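Local coordinates for beta-1,4-mannanase (Aplysia kurodai, PDB 3VUP), which probably hydrolyses the beta-1,4-mannosidic linkages of mannan in the digestive fluid of the common sea hare, at residues Asn226-Thr231 / Asp271-Phe276; Tyr259-Tyr264 / Lys287-Gly292; Gly292-Gln297 / Ala317-Trp322. One frame throughout, in Å; residues are numbered along the deposited sequence. Where two conformers were deposited one is given.

Overall arrangement
The chain folds into a TIM barrel; contacts 2 and 3 pair its last three strands, and contact 1 joins loops that follow strands 220-224 and 259-262. Leaving strand 220-224, the chain passes through 226-231, runs up strand 259-262 and turns at 271-276 to close contact 1. Strand 289-293 then pairs with 259-262 in contact 2. Because 259-264 lies between the segments of contact 1 and 287-292 beyond them, the two contacts cross; they also touch, through Asn230 and Pro275. Contact 3 comes in series: it opens at Gly292, shared with contact 2, and closes after helix 304-313 on strand 318-322. Phe276 of contact 1 packs on Phe294 of contact 3, while Tyr264 links contacts 2 and 3 through Glu293.

Contact 1. Residues Asn226-Thr231 / Asp271-Phe276; sequences NPKSNT and DEVAPF
A short 3-10 turn at 227-229 faces a type I beta turn from Asp271 to Ala274, with the CA atoms of Lys228 and Val273 6.8 Å apart. The carboxylate of Asp271 is the hub. Asp271 OD1 receives Asn226 ND2 at 2.8 Å on the syn lone pair, close to straight (161°) and in the plane of the amide. The extended chain of Lys228 reaches the same oxygen tip to tip, a long salt bridge with NZ 3.5 Å from OD1 of Asp271. Asp271 OD2 turns back to accept from Val273 N at 2.9 Å in an Asx turn, and Asn226 OD1 forms another with Lys228 N. Water 1 donates to both Asn226 OD1 and Asp271 OD2. An alanine in place of Asp271 would probably loosen the join, since the Asn226 amide and the Asx turn would lose their acceptor and Lys228 its opposite charge. Next to these polar groups Pro227 CG meets Pro275 CD at 3.7 Å, and Lys228 CE lies 3.7 Å from Val273 CG2. Pro227 and Pro275 both rest on Phe261 of strand 259-262, whereas Ser229 and Asn230 pack on Val224 of strand 220-224 and Phe276 reaches helix 304-313.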
loop_
_atom_site.group_PDB
_atom_site.type_symbol
_atom_site.label_atom_id
_atom_site.label_comp_id
_atom_site.label_asym_id
_atom_site.label_seq_id
_atom_site.Cartn_x
_atom_site.Cartn_y
_atom_site.Cartn_z
ATOM N N ASN A 226 -2.714 -3.545 -10.715
ATOM C CA ASN A 226 -3.060 -2.973 -12.004
ATOM C C ASN A 226 -4.441 -2.356 -11.769
ATOM O O ASN A 226 -5.275 -2.973 -11.105
ATOM C CB ASN A 226 -3.128 -4.116 -13.032
ATOM C CG ASN A 226 -3.358 -3.642 -14.457
ATOM O OD1 ASN A 226 -4.280 -2.869 -14.726
ATOM N ND2 ASN A 226 -2.522 -4.120 -15.384
ATOM N N PRO A 227 -4.698 -1.147 -12.297
ATOM C CA PRO A 227 -6.018 -0.555 -12.057
ATOM C C PRO A 227 -7.196 -1.329 -12.663
ATOM O O PRO A 227 -8.332 -0.963 -12.384
ATOM C CB PRO A 227 -5.902 0.832 -12.704
ATOM C CG PRO A 227 -4.809 0.687 -13.703
ATOM C CD PRO A 227 -3.826 -0.252 -13.073
ATOM N N LYS A 228 -6.941 -2.378 -13.443
ATOM C CA LYS A 228 -8.017 -3.232 -13.936
ATOM C C LYS A 228 -8.964 -3.746 -12.852
ATOM O O LYS A 228 -10.114 -4.032 -13.164
ATOM C CB LYS A 228 -7.459 -4.395 -14.755
ATOM C CG LYS A 228 -6.979 -3.981 -16.132
ATOM C CD LYS A 228 -6.292 -5.109 -16.870
ATOM C CE LYS A 228 -5.795 -4.632 -18.231
ATOM N NZ LYS A 228 -5.197 -5.745 -19.025
ATOM N N SER A 229 -8.505 -3.895 -11.607
ATOM C CA SER A 229 -9.394 -4.325 -10.524
ATOM C C SER A 229 -10.061 -3.176 -9.767
ATOM O O SER A 229 -10.810 -3.430 -8.830
ATOM C CB SER A 229 -8.617 -5.164 -9.523
ATOM O OG SER A 229 -7.563 -4.368 -9.025
ATOM N N ASN A 230 -9.815 -1.938 -10.191
ATOM C CA ASN A 230 -10.051 -0.758 -9.359
ATOM C C ASN A 230 -10.715 0.380 -10.154
ATOM O O ASN A 230 -10.664 1.526 -9.733
ATOM C CB ASN A 230 -8.672 -0.318 -8.814
ATOM C CG ASN A 230 -8.693 0.517 -7.514
ATOM O OD1 ASN A 230 -7.619 0.790 -6.989
ATOM N ND2 ASN A 230 -9.856 0.884 -6.997
ATOM N N THR A 231 -11.343 0.068 -11.287
ATOM C CA THR A 231 -12.066 1.073 -12.054
ATOM C C THR A 231 -13.269 0.428 -12.714
ATOM O O THR A 231 -13.209 -0.739 -13.113
ATOM C CB THR A 231 -11.164 1.755 -13.117
ATOM O OG1 THR A 231 -11.912 2.736 -13.833
ATOM C CG2 THR A 231 -10.593 0.759 -14.112
ATOM N N ASP A 271 -0.200 -1.770 -21.146
ATOM C CA ASP A 271 -1.502 -2.342 -21.482
ATOM C C ASP A 271 -2.558 -1.257 -21.722
ATOM O O ASP A 271 -2.264 -0.072 -21.616
ATOM C CB ASP A 271 -1.934 -3.450 -20.493
ATOM C CG ASP A 271 -2.428 -2.938 -19.145
ATOM O OD1 ASP A 271 -2.392 -3.761 -18.194
ATOM O OD2 ASP A 271 -2.885 -1.780 -19.024
ATOM N N GLU A 272 -3.774 -1.666 -22.065
ATOM C CA GLU A 272 -4.789 -0.714 -22.506
ATOM C C GLU A 272 -5.350 0.164 -21.394
ATOM O O GLU A 272 -6.069 1.127 -21.661
ATOM C CB GLU A 272 -5.930 -1.440 -23.214
ATOM C CG GLU A 272 -5.495 -2.320 -24.371
ATOM C CD GLU A 272 -6.668 -3.014 -25.036
ATOM O OE1 GLU A 272 -7.813 -2.809 -24.580
ATOM O OE2 GLU A 272 -6.450 -3.764 -26.010
ATOM N N VAL A 273 -5.022 -0.166 -20.150
ATOM C CA VAL A 273 -5.588 0.523 -19.000
ATOM C C VAL A 273 -4.474 1.248 -18.222
ATOM O O VAL A 273 -4.712 1.833 -17.169
ATOM C CB VAL A 273 -6.367 -0.499 -18.123
ATOM C CG1 VAL A 273 -7.168 0.173 -17.018
ATOM C CG2 VAL A 273 -7.315 -1.293 -19.007
ATOM N N ALA A 274 -3.261 1.251 -18.770
ATOM C CA ALA A 274 -2.093 1.680 -18.002
ATOM C C ALA A 274 -2.154 3.133 -17.538
ATOM O O ALA A 274 -2.412 4.033 -18.330
ATOM C CB ALA A 274 -0.822 1.455 -18.800
ATOM N N PRO A 275 -1.867 3.371 -16.253
ATOM C CA PRO A 275 -1.801 4.755 -15.780
ATOM C C PRO A 275 -0.804 5.610 -16.566
ATOM O O PRO A 275 -1.044 6.803 -16.732
ATOM C CB PRO A 275 -1.396 4.591 -14.315
ATOM C CG PRO A 275 -2.088 3.304 -13.917
ATOM C CD PRO A 275 -1.906 2.412 -15.136
ATOM N N PHE A 276 0.260 4.998 -17.083
ATOM C CA PHE A 276 1.302 5.719 -17.813
ATOM C C PHE A 276 0.941 6.104 -19.240
ATOM O O PHE A 276 1.729 6.751 -19.916
ATOM C CB PHE A 276 2.626 4.957 -17.732
ATOM C CG PHE A 276 3.305 5.137 -16.423
ATOM C CD1 PHE A 276 4.024 6.298 -16.174
ATOM C CD2 PHE A 276 3.192 4.199 -15.416
ATOM C CE1 PHE A 276 4.631 6.518 -14.953
ATOM C CE2 PHE A 276 3.806 4.403 -14.195
ATOM C CZ PHE A 276 4.521 5.559 -13.963
HETATM O O HOH W 1 -3.062 -1.025 -16.442
HETATM O O HOH W 2 -5.084 -4.285 -21.534
HETATM O O HOH W 3 -3.194 -7.033 -17.604
#

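Contact 2. Residues Tyr259-Tyr264 / Lys287-Gly292. With SO4 (sulfate ion), chain D.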
loop_
_atom_site.group_PDB
_atom_site.type_symbol
_atom_site.label_atom_id
_atom_site.label_comp_id
_atom_site.label_asym_id
_atom_site.label_seq_id
_atom_site.Cartn_x
_atom_site.Cartn_y
_atom_site.Cartn_z
ATOM N N TYR A 259 -6.812 5.658 -3.302
ATOM C CA TYR A 259 -6.479 4.487 -4.078
ATOM C C TYR A 259 -5.003 4.514 -4.477
ATOM O O TYR A 259 -4.367 5.571 -4.502
ATOM C CB TYR A 259 -7.360 4.434 -5.312
ATOM C CG TYR A 259 -8.833 4.186 -5.068
ATOM C CD1 TYR A 259 -9.273 3.060 -4.381
ATOM C CD2 TYR A 259 -9.796 5.042 -5.595
ATOM C CE1 TYR A 259 -10.632 2.810 -4.214
ATOM C CE2 TYR A 259 -11.159 4.791 -5.440
ATOM C CZ TYR A 259 -11.571 3.673 -4.756
ATOM O OH TYR A 259 -12.912 3.387 -4.608
ATOM N N GLN A 260 -4.479 3.338 -4.796
ATOM C CA GLN A 260 -3.068 3.168 -5.100
ATOM C C GLN A 260 -2.931 2.151 -6.219
ATOM O O GLN A 260 -3.255 0.984 -6.042
ATOM C CB GLN A 260 -2.318 2.686 -3.859
ATOM C CG GLN A 260 -0.834 2.481 -4.124
ATOM C CD GLN A 260 -0.128 1.584 -3.129
ATOM O OE1 GLN A 260 0.879 0.961 -3.467
ATOM N NE2 GLN A 260 -0.648 1.497 -1.905
ATOM N N PHE A 261 -2.491 2.620 -7.380
ATOM C CA PHE A 261 -2.304 1.761 -8.549
ATOM C C PHE A 261 -0.829 1.399 -8.699
ATOM O O PHE A 261 0.042 2.253 -8.539
ATOM C CB PHE A 261 -2.652 2.505 -9.841
ATOM C CG PHE A 261 -4.100 2.925 -10.010
ATOM C CD1 PHE A 261 -5.135 2.472 -9.205
ATOM C CD2 PHE A 261 -4.408 3.781 -11.057
ATOM C CE1 PHE A 261 -6.453 2.892 -9.439
ATOM C CE2 PHE A 261 -5.703 4.189 -11.302
ATOM C CZ PHE A 261 -6.729 3.739 -10.497
ATOM N N HIS A 262 -0.550 0.156 -9.081
ATOM C CA HIS A 262 0.775 -0.201 -9.571
ATOM C C HIS A 262 0.709 -0.282 -11.086
ATOM O O HIS A 262 -0.327 -0.644 -11.643
ATOM C CB HIS A 262 1.225 -1.528 -8.975
ATOM C CG HIS A 262 1.254 -1.510 -7.486
ATOM N ND1 HIS A 262 1.422 -2.651 -6.727
ATOM C CD2 HIS A 262 1.131 -0.489 -6.606
ATOM C CE1 HIS A 262 1.401 -2.330 -5.448
ATOM N NE2 HIS A 262 1.214 -1.025 -5.346
ATOM N N SER A 263 1.804 0.064 -11.753
ATOM C CA SER A 263 1.799 0.013 -13.204
ATOM C C SER A 263 3.148 -0.354 -13.778
ATOM O O SER A 263 4.137 0.351 -13.588
ATOM C CB SER A 263 1.316 1.339 -13.796
ATOM O OG SER A 263 1.195 1.263 -15.211
ATOM N N TYR A 264 3.151 -1.454 -14.522
ATOM C CA TYR A 264 4.336 -1.973 -15.180
ATOM C C TYR A 264 3.982 -2.345 -16.612
ATOM O O TYR A 264 2.927 -2.921 -16.875
ATOM C CB TYR A 264 4.821 -3.224 -14.455
ATOM C CG TYR A 264 5.282 -3.016 -13.032
ATOM C CD1 TYR A 264 6.579 -2.592 -12.759
ATOM C CD2 TYR A 264 4.434 -3.256 -11.959
ATOM C CE1 TYR A 264 7.024 -2.428 -11.470
ATOM C CE2 TYR A 264 4.871 -3.085 -10.657
ATOM C CZ TYR A 264 6.176 -2.679 -10.417
ATOM O OH TYR A 264 6.662 -2.529 -9.139
ATOM N N LYS A 287 -11.408 9.571 -5.262
ATOM C CA LYS A 287 -10.385 9.671 -4.228
ATOM C C LYS A 287 -9.069 9.988 -4.927
ATOM O O LYS A 287 -8.926 9.710 -6.114
ATOM C CB LYS A 287 -10.217 8.346 -3.465
ATOM C CG LYS A 287 -11.490 7.692 -2.962
ATOM C CD LYS A 287 -11.175 6.391 -2.214
ATOM C CE LYS A 287 -12.421 5.572 -1.909
ATOM N NZ LYS A 287 -13.281 6.259 -0.907
ATOM N N PRO A 288 -8.090 10.530 -4.189
ATOM C CA PRO A 288 -6.747 10.647 -4.761
ATOM C C PRO A 288 -6.240 9.285 -5.226
ATOM O O PRO A 288 -6.542 8.264 -4.596
ATOM C CB PRO A 288 -5.912 11.164 -3.586
ATOM C CG PRO A 288 -6.899 11.845 -2.680
ATOM C CD PRO A 288 -8.153 11.031 -2.806
ATOM N N ILE A 289 -5.482 9.286 -6.319
ATOM C CA ILE A 289 -4.896 8.067 -6.863
ATOM C C ILE A 289 -3.376 8.209 -6.860
ATOM O O ILE A 289 -2.816 9.039 -7.587
ATOM C CB ILE A 289 -5.358 7.809 -8.309
ATOM C CG1 ILE A 289 -6.884 7.686 -8.395
ATOM C CG2 ILE A 289 -4.661 6.578 -8.878
ATOM C CD1 ILE A 289 -7.406 7.748 -9.825
ATOM N N VAL A 290 -2.716 7.395 -6.044
ATOM C CA VAL A 290 -1.261 7.335 -6.027
ATOM C C VAL A 290 -0.799 6.254 -6.998
ATOM O O VAL A 290 -1.356 5.160 -7.001
ATOM C CB VAL A 290 -0.756 7.021 -4.605
ATOM C CG1 VAL A 290 0.751 6.735 -4.584
ATOM C CG2 VAL A 290 -1.097 8.169 -3.675
ATOM N N VAL A 291 0.188 6.555 -7.842
ATOM C CA VAL A 291 0.840 5.518 -8.626
ATOM C C VAL A 291 1.980 4.997 -7.748
ATOM O O VAL A 291 3.054 5.604 -7.655
ATOM C CB VAL A 291 1.322 6.032 -9.994
ATOM C CG1 VAL A 291 1.965 4.901 -10.774
ATOM C CG2 VAL A 291 0.154 6.618 -10.775
ATOM N N GLY A 292 1.694 3.901 -7.049
ATOM C CA GLY A 292 2.487 3.452 -5.920
ATOM C C GLY A 292 3.583 2.436 -6.190
ATOM O O GLY A 292 4.305 2.084 -5.258
HETATM S S SO4 D . -15.069 6.273 -5.826
HETATM O O1 SO4 D . -16.102 6.919 -5.031
HETATM O O2 SO4 D . -13.783 6.880 -5.517
HETATM O O3 SO4 D . -15.007 4.858 -5.509
HETATM O O4 SO4 D . -15.361 6.487 -7.242
#
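Strands 259-262 and 289-293 are the sixth and seventh of the eight parallel strands of the TIM barrel, and the paired stretches 259-262 and 289-292 run at 33° to each other. Their backbone bonds run from Tyr259 N to Pro288 O, Val290 N to Tyr259 O, Phe261 N to Val290 O and Gly292 N to Phe261 O, the last two at 2.8 Å. Tyr259, Phe261, Ile289 and Val291 share the outer face of the sheet. There Ile289 CG2 sits over the Phe261 ring, 3.6 Å from its centroid, in a CH-pi contact. Lys287 lays CD over the Tyr259 ring in the same manner, its chain bending at the last torsion (chi4 -68°) so that NZ can reach Phe256 O and Asp242. Tyr259 OH donates to O3 of a sulfate at 2.7 Å, in the plane of the ring. Gln260 and Val290 point into the barrel, where Gln260 OE1 stands 3.8 Å from Gly292 CA; a CB on this glycine would collide with that oxygen. Gln260 OE1 accepts from His262 NE2 at 2.8 Å, the donor lying above the plane of the amide carbonyl. ND1 of His262 is hydrogen-bonded to Glu162. NE2 thus carries a proton; if Glu162 is ionised, the second oxygen, at ND1, would probably favour a positively charged imidazole.

Contact 3. Residues Gly292-Gln297 / Ala317-Trp322. With SO4 (sulfate ion), chain F.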
loop_
_atom_site.group_PDB
_atom_site.type_symbol
_atom_site.label_atom_id
_atom_site.label_comp_id
_atom_site.label_asym_id
_atom_site.label_seq_id
_atom_site.Cartn_x
_atom_site.Cartn_y
_atom_site.Cartn_z
ATOM N N GLY A 292 1.694 3.901 -7.049
ATOM C CA GLY A 292 2.487 3.452 -5.920
ATOM C C GLY A 292 3.583 2.436 -6.190
ATOM O O GLY A 292 4.305 2.084 -5.258
ATOM N N GLU A 293 3.706 1.970 -7.434
ATOM C CA GLU A 293 4.870 1.192 -7.880
ATOM C C GLU A 293 5.053 1.394 -9.366
ATOM O O GLU A 293 4.072 1.391 -10.109
ATOM C CB GLU A 293 4.695 -0.312 -7.675
ATOM C CG GLU A 293 4.717 -0.828 -6.257
ATOM C CD GLU A 293 4.662 -2.345 -6.193
ATOM O OE1 GLU A 293 4.922 -3.009 -7.230
ATOM O OE2 GLU A 293 4.369 -2.869 -5.095
ATOM N N PHE A 294 6.314 1.509 -9.779
ATOM C CA PHE A 294 6.728 1.517 -11.173
ATOM C C PHE A 294 8.248 1.531 -11.191
ATOM O O PHE A 294 8.875 1.897 -10.190
ATOM C CB PHE A 294 6.187 2.744 -11.927
ATOM C CG PHE A 294 6.634 4.075 -11.363
ATOM C CD1 PHE A 294 7.764 4.723 -11.848
ATOM C CD2 PHE A 294 5.899 4.692 -10.363
ATOM C CE1 PHE A 294 8.153 5.949 -11.340
ATOM C CE2 PHE A 294 6.280 5.922 -9.850
ATOM C CZ PHE A 294 7.412 6.554 -10.342
ATOM N N TRP A 295 8.841 1.139 -12.316
ATOM C CA TRP A 295 10.279 1.291 -12.495
ATOM C C TRP A 295 10.647 1.304 -13.967
ATOM O O TRP A 295 9.862 0.891 -14.820
ATOM C CB TRP A 295 11.110 0.263 -11.715
ATOM C CG TRP A 295 10.895 -1.192 -12.027
ATOM C CD1 TRP A 295 10.046 -1.755 -12.941
ATOM C CD2 TRP A 295 11.579 -2.268 -11.394
ATOM N NE1 TRP A 295 10.152 -3.131 -12.890
ATOM C CE2 TRP A 295 11.079 -3.464 -11.936
ATOM C CE3 TRP A 295 12.543 -2.332 -10.389
ATOM C CZ2 TRP A 295 11.546 -4.715 -11.530
ATOM C CZ3 TRP A 295 13.002 -3.565 -9.983
ATOM C CH2 TRP A 295 12.497 -4.744 -10.545
ATOM N N GLU A 296 11.851 1.777 -14.264
ATOM C CA GLU A 296 12.238 2.018 -15.642
ATOM C C GLU A 296 12.339 0.739 -16.473
ATOM O O GLU A 296 11.995 0.739 -17.656
ATOM C CB GLU A 296 13.555 2.801 -15.685
ATOM C CG GLU A 296 13.997 3.192 -17.087
ATOM C CD GLU A 296 15.216 4.112 -17.123
ATOM O OE1 GLU A 296 16.029 3.966 -18.053
ATOM O OE2 GLU A 296 15.351 5.016 -16.278
ATOM N N GLN A 297 12.791 -0.355 -15.868
ATOM C CA GLN A 297 12.969 -1.572 -16.652
ATOM C C GLN A 297 11.650 -2.107 -17.219
ATOM O O GLN A 297 11.656 -2.842 -18.204
ATOM C CB GLN A 297 13.699 -2.664 -15.873
ATOM C CG GLN A 297 12.924 -3.275 -14.743
ATOM C CD GLN A 297 13.483 -4.628 -14.386
ATOM O OE1 GLN A 297 14.619 -4.730 -13.915
ATOM N NE2 GLN A 297 12.705 -5.680 -14.637
ATOM N N ALA A 317 -1.937 11.656 -7.603
ATOM C CA ALA A 317 -1.706 12.268 -6.298
ATOM C C ALA A 317 -0.338 11.951 -5.703
ATOM O O ALA A 317 0.074 12.566 -4.719
ATOM C CB ALA A 317 -2.802 11.841 -5.335
ATOM N N GLY A 318 0.367 10.997 -6.292
ATOM C CA GLY A 318 1.673 10.614 -5.808
ATOM C C GLY A 318 2.339 9.624 -6.736
ATOM O O GLY A 318 1.681 9.038 -7.601
ATOM N N ALA A 319 3.643 9.446 -6.545
ATOM C CA ALA A 319 4.466 8.560 -7.358
ATOM C C ALA A 319 5.494 7.919 -6.446
ATOM O O ALA A 319 6.332 8.616 -5.861
ATOM C CB ALA A 319 5.184 9.353 -8.448
ATOM N N TRP A 320 5.424 6.592 -6.330
ATOM C CA TRP A 320 6.395 5.824 -5.553
ATOM C C TRP A 320 7.028 4.778 -6.465
ATOM O O TRP A 320 6.355 3.830 -6.899
ATOM C CB TRP A 320 5.748 5.107 -4.358
ATOM C CG TRP A 320 4.981 5.982 -3.415
ATOM C CD1 TRP A 320 5.218 7.284 -3.120
ATOM C CD2 TRP A 320 3.842 5.599 -2.637
ATOM N NE1 TRP A 320 4.294 7.742 -2.208
ATOM C CE2 TRP A 320 3.441 6.722 -1.892
ATOM C CE3 TRP A 320 3.131 4.413 -2.497
ATOM C CZ2 TRP A 320 2.352 6.689 -1.022
ATOM C CZ3 TRP A 320 2.048 4.384 -1.639
ATOM C CH2 TRP A 320 1.671 5.509 -0.909
ATOM N N SER A 321 8.316 4.938 -6.759
ATOM C CA SER A 321 9.014 3.962 -7.588
ATOM C C SER A 321 9.324 2.681 -6.796
ATOM O O SER A 321 9.271 2.664 -5.556
ATOM C CB SER A 321 10.283 4.574 -8.180
ATOM O OG SER A 321 11.111 5.107 -7.164
ATOM N N TRP A 322 9.642 1.610 -7.519
ATOM C CA TRP A 322 9.820 0.288 -6.920
ATOM C C TRP A 322 11.277 -0.095 -6.624
ATOM O O TRP A 322 12.105 -0.174 -7.529
ATOM C CB TRP A 322 9.187 -0.785 -7.826
ATOM C CG TRP A 322 9.435 -2.158 -7.294
ATOM C CD1 TRP A 322 10.238 -3.115 -7.844
ATOM C CD2 TRP A 322 8.939 -2.705 -6.062
ATOM N NE1 TRP A 322 10.263 -4.230 -7.036
ATOM C CE2 TRP A 322 9.472 -4.007 -5.940
ATOM C CE3 TRP A 322 8.083 -2.227 -5.061
ATOM C CZ2 TRP A 322 9.183 -4.839 -4.855
ATOM C CZ3 TRP A 322 7.797 -3.057 -3.977
ATOM C CH2 TRP A 322 8.349 -4.348 -3.885
HETATM S S SO4 F . 14.864 1.118 -12.587
HETATM O O1 SO4 F . 14.686 0.286 -11.423
HETATM O O2 SO4 F . 14.364 2.334 -12.077
HETATM O O3 SO4 F . 16.256 1.466 -12.782
HETATM O O4 SO4 F . 14.404 0.370 -13.747
#
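The beta-alpha-beta unit of strand 289-293, helix 304-313 and strand 318-322 brings the last two strands of the TIM barrel together, and at their C-terminal ends, where the active site of TIM-barrel glycosidases lies, they probably line the pocket, in which a Tris molecule is bound. Only one hydrogen bond joins the two segments, Trp322 N to Phe294 O at 2.8 Å, and the touching parts run 57° apart. Gly292 O and Trp320 O, both acceptors, approach to 3.2 Å; Asn22 ND2 bonds to the former. The position of Glu293 at the end of the seventh strand is consistent with the catalytic nucleophile of clan GH-A glycosidases. Glu293 runs beside Trp322, pointing the same way, with OE1 over the rim of one indole face, the planes 29° apart and CD 3.6 Å from CE3 of Trp322. Tyr264 OH is hydrogen-bonded to OE1, while OE2 faces Arg60 and the Tris; these partners fix the rotation of the group and would probably stabilise its negative charge. Phe294 turns the other way, its CG in the crowded position between backbone N and carbonyl carbon. The ring carries Ser321 CA over its centre, 4.1 Å from the centroid, and meets Ala319 CB at its edge, on the side of helix 304-313. Phe294 N is buried without a partner. Trp295 and Trp322 make a T-shaped pair with planes at 76°: CD1 of Trp322 is directed at one face of Trp295, 3.5 Å from its CE3, and Gln297 CG lies over the opposite face. Beside them Arg327, Asn330 and Gln331 help to hold a sulfate whose O4 accepts from Gln297 N at 2.8 Å.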